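BIFUNCTIONAL PROTEIN Proline utilization A (PutA) (Corynebacterium freiburgense, PDB 5UX5) catalyses the two-step oxidation of proline to glutamate, pairing an FAD-dependent proline dehydrogenase with an NAD-dependent aldehyde dehydrogenase. Local coordinates at residues 540-545 with 554-559; 595-600 with 624-629. All blocks are in the same frame, centred on the assembly; numbering follows the deposited sequence.

Interaction 1: 540-545 with 554-559; sequences GVMTHE and DPEVSE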
loop_
_atom_site.group_PDB
_atom_site.type_symbol
_atom_site.label_atom_id
_atom_site.label_comp_id
_atom_site.label_asym_id
_atom_site.label_seq_id
_atom_site.Cartn_x
_atom_site.Cartn_y
_atom_site.Cartn_z
ATOM N N GLY A 540 -13.464 -1.045 15.432
ATOM C CA GLY A 540 -14.005 -0.232 16.503
ATOM C C GLY A 540 -13.026 -0.010 17.637
ATOM O O GLY A 540 -12.843 1.117 18.096
ATOM N N VAL A 541 -12.402 -1.086 18.132
ATOM C CA VAL A 541 -11.510 -0.904 19.281
ATOM C C VAL A 541 -10.177 -0.288 18.858
ATOM O O VAL A 541 -9.567 0.469 19.626
ATOM C CB VAL A 541 -11.286 -2.207 20.064
ATOM C CG1 VAL A 541 -10.385 -3.179 19.285
ATOM C CG2 VAL A 541 -10.726 -1.883 21.459
ATOM N N MET A 542 -9.706 -0.584 17.645
ATOM C CA MET A 542 -8.437 -0.029 17.203
ATOM C C MET A 542 -8.521 1.458 16.945
ATOM O O MET A 542 -7.536 2.164 17.168
ATOM C CB MET A 542 -7.958 -0.739 15.947
ATOM C CG MET A 542 -7.628 -2.163 16.213
ATOM S SD MET A 542 -7.501 -3.182 14.742
ATOM C CE MET A 542 -5.831 -2.853 14.215
ATOM N N THR A 543 -9.674 1.959 16.476
ATOM C CA THR A 543 -9.795 3.387 16.170
ATOM C C THR A 543 -10.042 4.231 17.418
ATOM O O THR A 543 -9.765 5.433 17.394
ATOM C CB THR A 543 -10.893 3.644 15.120
ATOM O OG1 THR A 543 -12.121 3.020 15.507
ATOM C CG2 THR A 543 -10.492 3.086 13.753
ATOM N N HIS A 544 -10.490 3.623 18.521
ATOM C CA HIS A 544 -10.673 4.344 19.779
ATOM C C HIS A 544 -9.496 4.108 20.730
ATOM O O HIS A 544 -8.738 5.040 21.022
ATOM C CB HIS A 544 -12.005 3.943 20.411
ATOM C CG HIS A 544 -13.179 4.366 19.589
ATOM N ND1 HIS A 544 -13.783 3.533 18.671
ATOM C CD2 HIS A 544 -13.824 5.553 19.501
ATOM C CE1 HIS A 544 -14.758 4.184 18.066
ATOM N NE2 HIS A 544 -14.803 5.411 18.551
ATOM N N GLU A 545 -9.306 2.870 21.207
ATOM C CA GLU A 545 -8.269 2.626 22.207
ATOM C C GLU A 545 -6.884 2.876 21.634
ATOM O O GLU A 545 -6.050 3.526 22.272
ATOM C CB GLU A 545 -8.371 1.214 22.762
ATOM C CG GLU A 545 -7.515 1.023 24.006
ATOM C CD GLU A 545 -7.406 -0.409 24.443
ATOM O OE1 GLU A 545 -7.472 -0.675 25.663
ATOM O OE2 GLU A 545 -7.275 -1.273 23.558
ATOM N N ASP A 554 -7.375 -1.098 9.211
ATOM C CA ASP A 554 -7.951 -2.162 8.382
ATOM C C ASP A 554 -6.926 -3.103 7.756
ATOM O O ASP A 554 -7.148 -4.323 7.808
ATOM C CB ASP A 554 -8.873 -1.543 7.329
ATOM C CG ASP A 554 -9.637 -2.589 6.499
ATOM O OD1 ASP A 554 -10.468 -3.342 7.065
ATOM O OD2 ASP A 554 -9.443 -2.611 5.256
ATOM N N PRO A 555 -5.821 -2.651 7.145
ATOM C CA PRO A 555 -4.820 -3.634 6.664
ATOM C C PRO A 555 -4.219 -4.448 7.782
ATOM O O PRO A 555 -3.734 -5.559 7.538
ATOM C CB PRO A 555 -3.741 -2.769 5.997
ATOM C CG PRO A 555 -4.357 -1.478 5.761
ATOM C CD PRO A 555 -5.405 -1.276 6.823
ATOM N N GLU A 556 -4.233 -3.923 9.007
ATOM C CA GLU A 556 -3.668 -4.647 10.136
ATOM C C GLU A 556 -4.512 -5.852 10.490
ATOM O O GLU A 556 -3.976 -6.896 10.898
ATOM C CB GLU A 556 -3.524 -3.722 11.348
ATOM C CG GLU A 556 -2.760 -4.396 12.443
ATOM C CD GLU A 556 -2.643 -3.611 13.714
ATOM O OE1 GLU A 556 -2.656 -2.362 13.668
ATOM O OE2 GLU A 556 -2.494 -4.264 14.767
ATOM N N VAL A 557 -5.835 -5.723 10.350
ATOM C CA VAL A 557 -6.715 -6.869 10.544
ATOM C C VAL A 557 -6.448 -7.906 9.456
ATOM O O VAL A 557 -6.511 -9.118 9.693
ATOM C CB VAL A 557 -8.185 -6.404 10.588
ATOM C CG1 VAL A 557 -9.137 -7.607 10.624
ATOM C CG2 VAL A 557 -8.390 -5.495 11.795
ATOM N N SER A 558 -6.142 -7.444 8.246
ATOM C CA SER A 558 -5.776 -8.387 7.206
ATOM C C SER A 558 -4.482 -9.096 7.550
ATOM O O SER A 558 -4.377 -10.317 7.353
ATOM C CB SER A 558 -5.687 -7.687 5.863
ATOM O OG SER A 558 -7.001 -7.273 5.527
ATOM N N GLU A 559 -3.497 -8.350 8.077
ATOM C CA GLU A 559 -2.244 -8.959 8.493
ATOM C C GLU A 559 -2.495 -10.027 9.555
ATOM O O GLU A 559 -1.895 -11.113 9.517
ATOM C CB GLU A 559 -1.269 -7.881 8.986
ATOM C CG GLU A 559 0.223 -8.297 9.000
ATOM C CD GLU A 559 1.180 -7.181 9.437
ATOM O OE1 GLU A 559 0.726 -6.245 10.099
ATOM O OE2 GLU A 559 2.389 -7.213 9.109
#

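Interaction 2: 595-600 with 624-629; sequences NFPVAI and RRCAEV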
loop_
_atom_site.group_PDB
_atom_site.type_symbol
_atom_site.label_atom_id
_atom_site.label_comp_id
_atom_site.label_asym_id
_atom_site.label_seq_id
_atom_site.Cartn_x
_atom_site.Cartn_y
_atom_site.Cartn_z
ATOM N N ASN A 595 1.450 0.042 18.855
ATOM C CA ASN A 595 1.253 0.691 17.566
ATOM C C ASN A 595 0.571 -0.229 16.560
ATOM O O ASN A 595 -0.075 0.246 15.623
ATOM C CB ASN A 595 2.590 1.190 17.020
ATOM C CG ASN A 595 3.551 0.064 16.709
ATOM O OD1 ASN A 595 3.383 -1.053 17.193
ATOM N ND2 ASN A 595 4.549 0.340 15.870
ATOM N N PHE A 596 0.749 -1.532 16.699
ATOM C CA PHE A 596 0.050 -2.540 15.905
ATOM C C PHE A 596 -0.617 -3.514 16.854
ATOM O O PHE A 596 -0.192 -4.664 16.978
ATOM C CB PHE A 596 1.009 -3.273 14.973
ATOM C CG PHE A 596 1.475 -2.449 13.822
ATOM C CD1 PHE A 596 0.710 -2.381 12.663
ATOM C CD2 PHE A 596 2.662 -1.733 13.894
ATOM C CE1 PHE A 596 1.116 -1.634 11.598
ATOM C CE2 PHE A 596 3.090 -0.981 12.828
ATOM C CZ PHE A 596 2.307 -0.934 11.661
ATOM N N PRO A 597 -1.698 -3.093 17.516
ATOM C CA PRO A 597 -2.216 -3.846 18.663
ATOM C C PRO A 597 -3.050 -5.068 18.339
ATOM O O PRO A 597 -3.493 -5.734 19.280
ATOM C CB PRO A 597 -3.062 -2.803 19.385
ATOM C CG PRO A 597 -3.581 -1.995 18.268
ATOM C CD PRO A 597 -2.448 -1.850 17.298
ATOM N N VAL A 598 -3.234 -5.466 17.086
ATOM C CA VAL A 598 -3.935 -6.706 16.788
ATOM C C VAL A 598 -3.049 -7.695 16.028
ATOM O O VAL A 598 -2.937 -8.857 16.411
ATOM C CB VAL A 598 -5.256 -6.441 16.041
ATOM C CG1 VAL A 598 -5.919 -7.775 15.633
ATOM C CG2 VAL A 598 -6.202 -5.606 16.941
ATOM N N ALA A 599 -2.377 -7.240 14.974
ATOM C CA ALA A 599 -1.586 -8.157 14.156
ATOM C C ALA A 599 -0.327 -8.642 14.879
ATOM O O ALA A 599 0.017 -9.831 14.820
ATOM C CB ALA A 599 -1.211 -7.486 12.843
ATOM N N ILE A 600 0.389 -7.750 15.552
ATOM C CA ILE A 600 1.627 -8.208 16.165
ATOM C C ILE A 600 1.352 -9.135 17.343
ATOM O O ILE A 600 1.912 -10.236 17.364
ATOM C CB ILE A 600 2.531 -7.032 16.541
ATOM C CG1 ILE A 600 3.128 -6.469 15.235
ATOM C CG2 ILE A 600 3.585 -7.493 17.563
ATOM C CD1 ILE A 600 3.990 -5.249 15.391
ATOM N N ARG A 624 -4.988 -2.746 25.999
ATOM C CA ARG A 624 -5.468 -3.981 26.602
ATOM C C ARG A 624 -6.836 -4.365 26.070
ATOM O O ARG A 624 -7.176 -5.550 26.051
ATOM C CB ARG A 624 -5.507 -3.844 28.120
ATOM C CG ARG A 624 -4.154 -3.807 28.757
ATOM C CD ARG A 624 -4.278 -3.751 30.245
ATOM N NE ARG A 624 -2.976 -3.927 30.893
ATOM C CZ ARG A 624 -2.434 -3.076 31.767
ATOM N NH1 ARG A 624 -3.083 -1.966 32.134
ATOM N NH2 ARG A 624 -1.242 -3.344 32.292
ATOM N N ARG A 625 -7.661 -3.392 25.689
ATOM C CA ARG A 625 -8.953 -3.785 25.137
ATOM C C ARG A 625 -8.804 -4.380 23.742
ATOM O O ARG A 625 -9.611 -5.230 23.353
ATOM C CB ARG A 625 -9.959 -2.619 25.146
ATOM C CG ARG A 625 -10.466 -2.267 26.539
ATOM C CD ARG A 625 -11.527 -1.176 26.576
ATOM N NE ARG A 625 -11.379 -0.089 25.607
ATOM C CZ ARG A 625 -11.026 1.156 25.919
ATOM N NH1 ARG A 625 -10.789 1.476 27.192
ATOM N NH2 ARG A 625 -10.933 2.081 24.962
ATOM N N CYS A 626 -7.790 -3.950 22.982
ATOM C CA CYS A 626 -7.511 -4.548 21.677
ATOM C C CYS A 626 -7.234 -6.049 21.795
ATOM O O CYS A 626 -7.835 -6.863 21.081
ATOM C CB CYS A 626 -6.342 -3.823 21.011
ATOM S SG CYS A 626 -6.751 -2.159 20.390
ATOM N N ALA A 627 -6.353 -6.434 22.717
ATOM C CA ALA A 627 -6.112 -7.851 22.954
ATOM C C ALA A 627 -7.389 -8.572 23.349
ATOM O O ALA A 627 -7.629 -9.701 22.906
ATOM C CB ALA A 627 -5.064 -8.028 24.043
ATOM N N GLU A 628 -8.221 -7.940 24.187
ATOM C CA GLU A 628 -9.429 -8.623 24.625
ATOM C C GLU A 628 -10.384 -8.872 23.463
ATOM O O GLU A 628 -10.919 -9.979 23.320
ATOM C CB GLU A 628 -10.108 -7.837 25.728
ATOM C CG GLU A 628 -9.404 -7.851 27.068
ATOM C CD GLU A 628 -9.515 -9.192 27.762
ATOM O OE1 GLU A 628 -10.388 -9.988 27.351
ATOM O OE2 GLU A 628 -8.737 -9.448 28.718
ATOM N N VAL A 629 -10.597 -7.864 22.612
ATOM C CA VAL A 629 -11.503 -8.036 21.477
ATOM C C VAL A 629 -10.962 -9.104 20.538
ATOM O O VAL A 629 -11.711 -9.966 20.066
ATOM C CB VAL A 629 -11.758 -6.691 20.763
ATOM C CG1 VAL A 629 -12.615 -6.873 19.510
ATOM C CG2 VAL A 629 -12.409 -5.710 21.703
#

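Interaction 1: 540-545 with 554-559
Glu556 OE2 accepts hydrogen bonds from two backbone N-H groups, those of Val598 and Ala599, while OE1 of the same carboxylate forms a salt bridge with Lys548. Against this carboxylate comes Met542, whose methyl group stands over its flat face: CE is 3.3 Å from Glu556 CD and 3.7 Å from Glu556 OE2. With CG anti to the backbone N (chi1 -172°) and the rest of the chain extended, Glu556 reaches well out from its helix, and CE also rests against its aliphatic stem, 3.8 Å from Glu556 CB. The thioether sulfur takes the next place along: Met542 SD lies 3.9 Å from Val557 CG2, the branch beside the valine's backbone N. A bend in Met542 at chi3 (83°) turns its methyl toward the glutamate while the sulfur stays by the valine. Helices 535-544 and 550-574 are successive helices of the aldehyde dehydrogenase part of the enzyme, and Met542, near the end of the first, bridges to the second. The carboxylate faces the start of helix 599-611, where the helix dipole would probably favour its negative charge. Farther round the first helix, His544 ND1 donates to Gly540 O over 2.7 Å, nearly straight at 170° and close to the imidazole plane, tying the ring back to the preceding turn. Val557 also packs on Arg535 and Leu538.

Interaction 2: 595-600 with 624-629
Cys626 meets Pro597 at the rim of the proline ring, not over its face. The CB-SG bond of the cysteine runs roughly alongside the CB-CG bond of the proline, matching atom to atom: Pro597 CB is 3.8 Å from Cys626 CB, and Pro597 CG is 3.8 Å from Cys626 SG. A chi1 of -73° sets the sulfur anti to the cysteine's own carbonyl carbon, and this rotation carries it along the ring edge. The backbones are close enough for such short side chains to suffice, with the two CA atoms 6.1 Å apart. Pro597 O lies 3.8 Å from Cys626 CB as well, so the cysteine methylene is covered by both the ring and the carbonyl that follows it.

Val598 joins more loosely and from another direction. Its CG1 is anti to the backbone N (chi1 175°) and points off from the cysteine, leaving CG2 as the branch that reaches Cys626 CB, at 4.4 Å. All three side chains are buried, and the contact between them is apolar. Pro597 closes the Asn-Phe-Pro sequence of a loop familiar from aldehyde dehydrogenases, and its side chain is about 10 Å from the bound NAD.

The loop leaves strand 580-591 and leads into helix 599-611; Cys626 is in the first turn of helix 624-636. Val541 of helix 535-544 covers Cys626 from a further side, Val598 also packs on Ala560 of helix 550-574, and Ala627 touches Leu646 on strand 644-646.

Interactions 1 and 2 have centres 8 Å apart and follow one another along the chain, both in the aldehyde dehydrogenase part of the protein. They meet through two glutamates of interaction 1, each directed at the start of a helix of interaction 2. Glu556 serves helix 599-611, whereas Glu545 OE1 and OE2 accept from the N-H groups of Arg625 and Cys626 at the start of helix 624-636, with OE1 2.7 Å from Arg625 N. The pair of successive helices 535-544 and 550-574 is thereby joined to the strand-helix-strand crossovers linking parallel strands 580-591, 614-618 and 644-646, part of the Rossmann-type region that carries NAD.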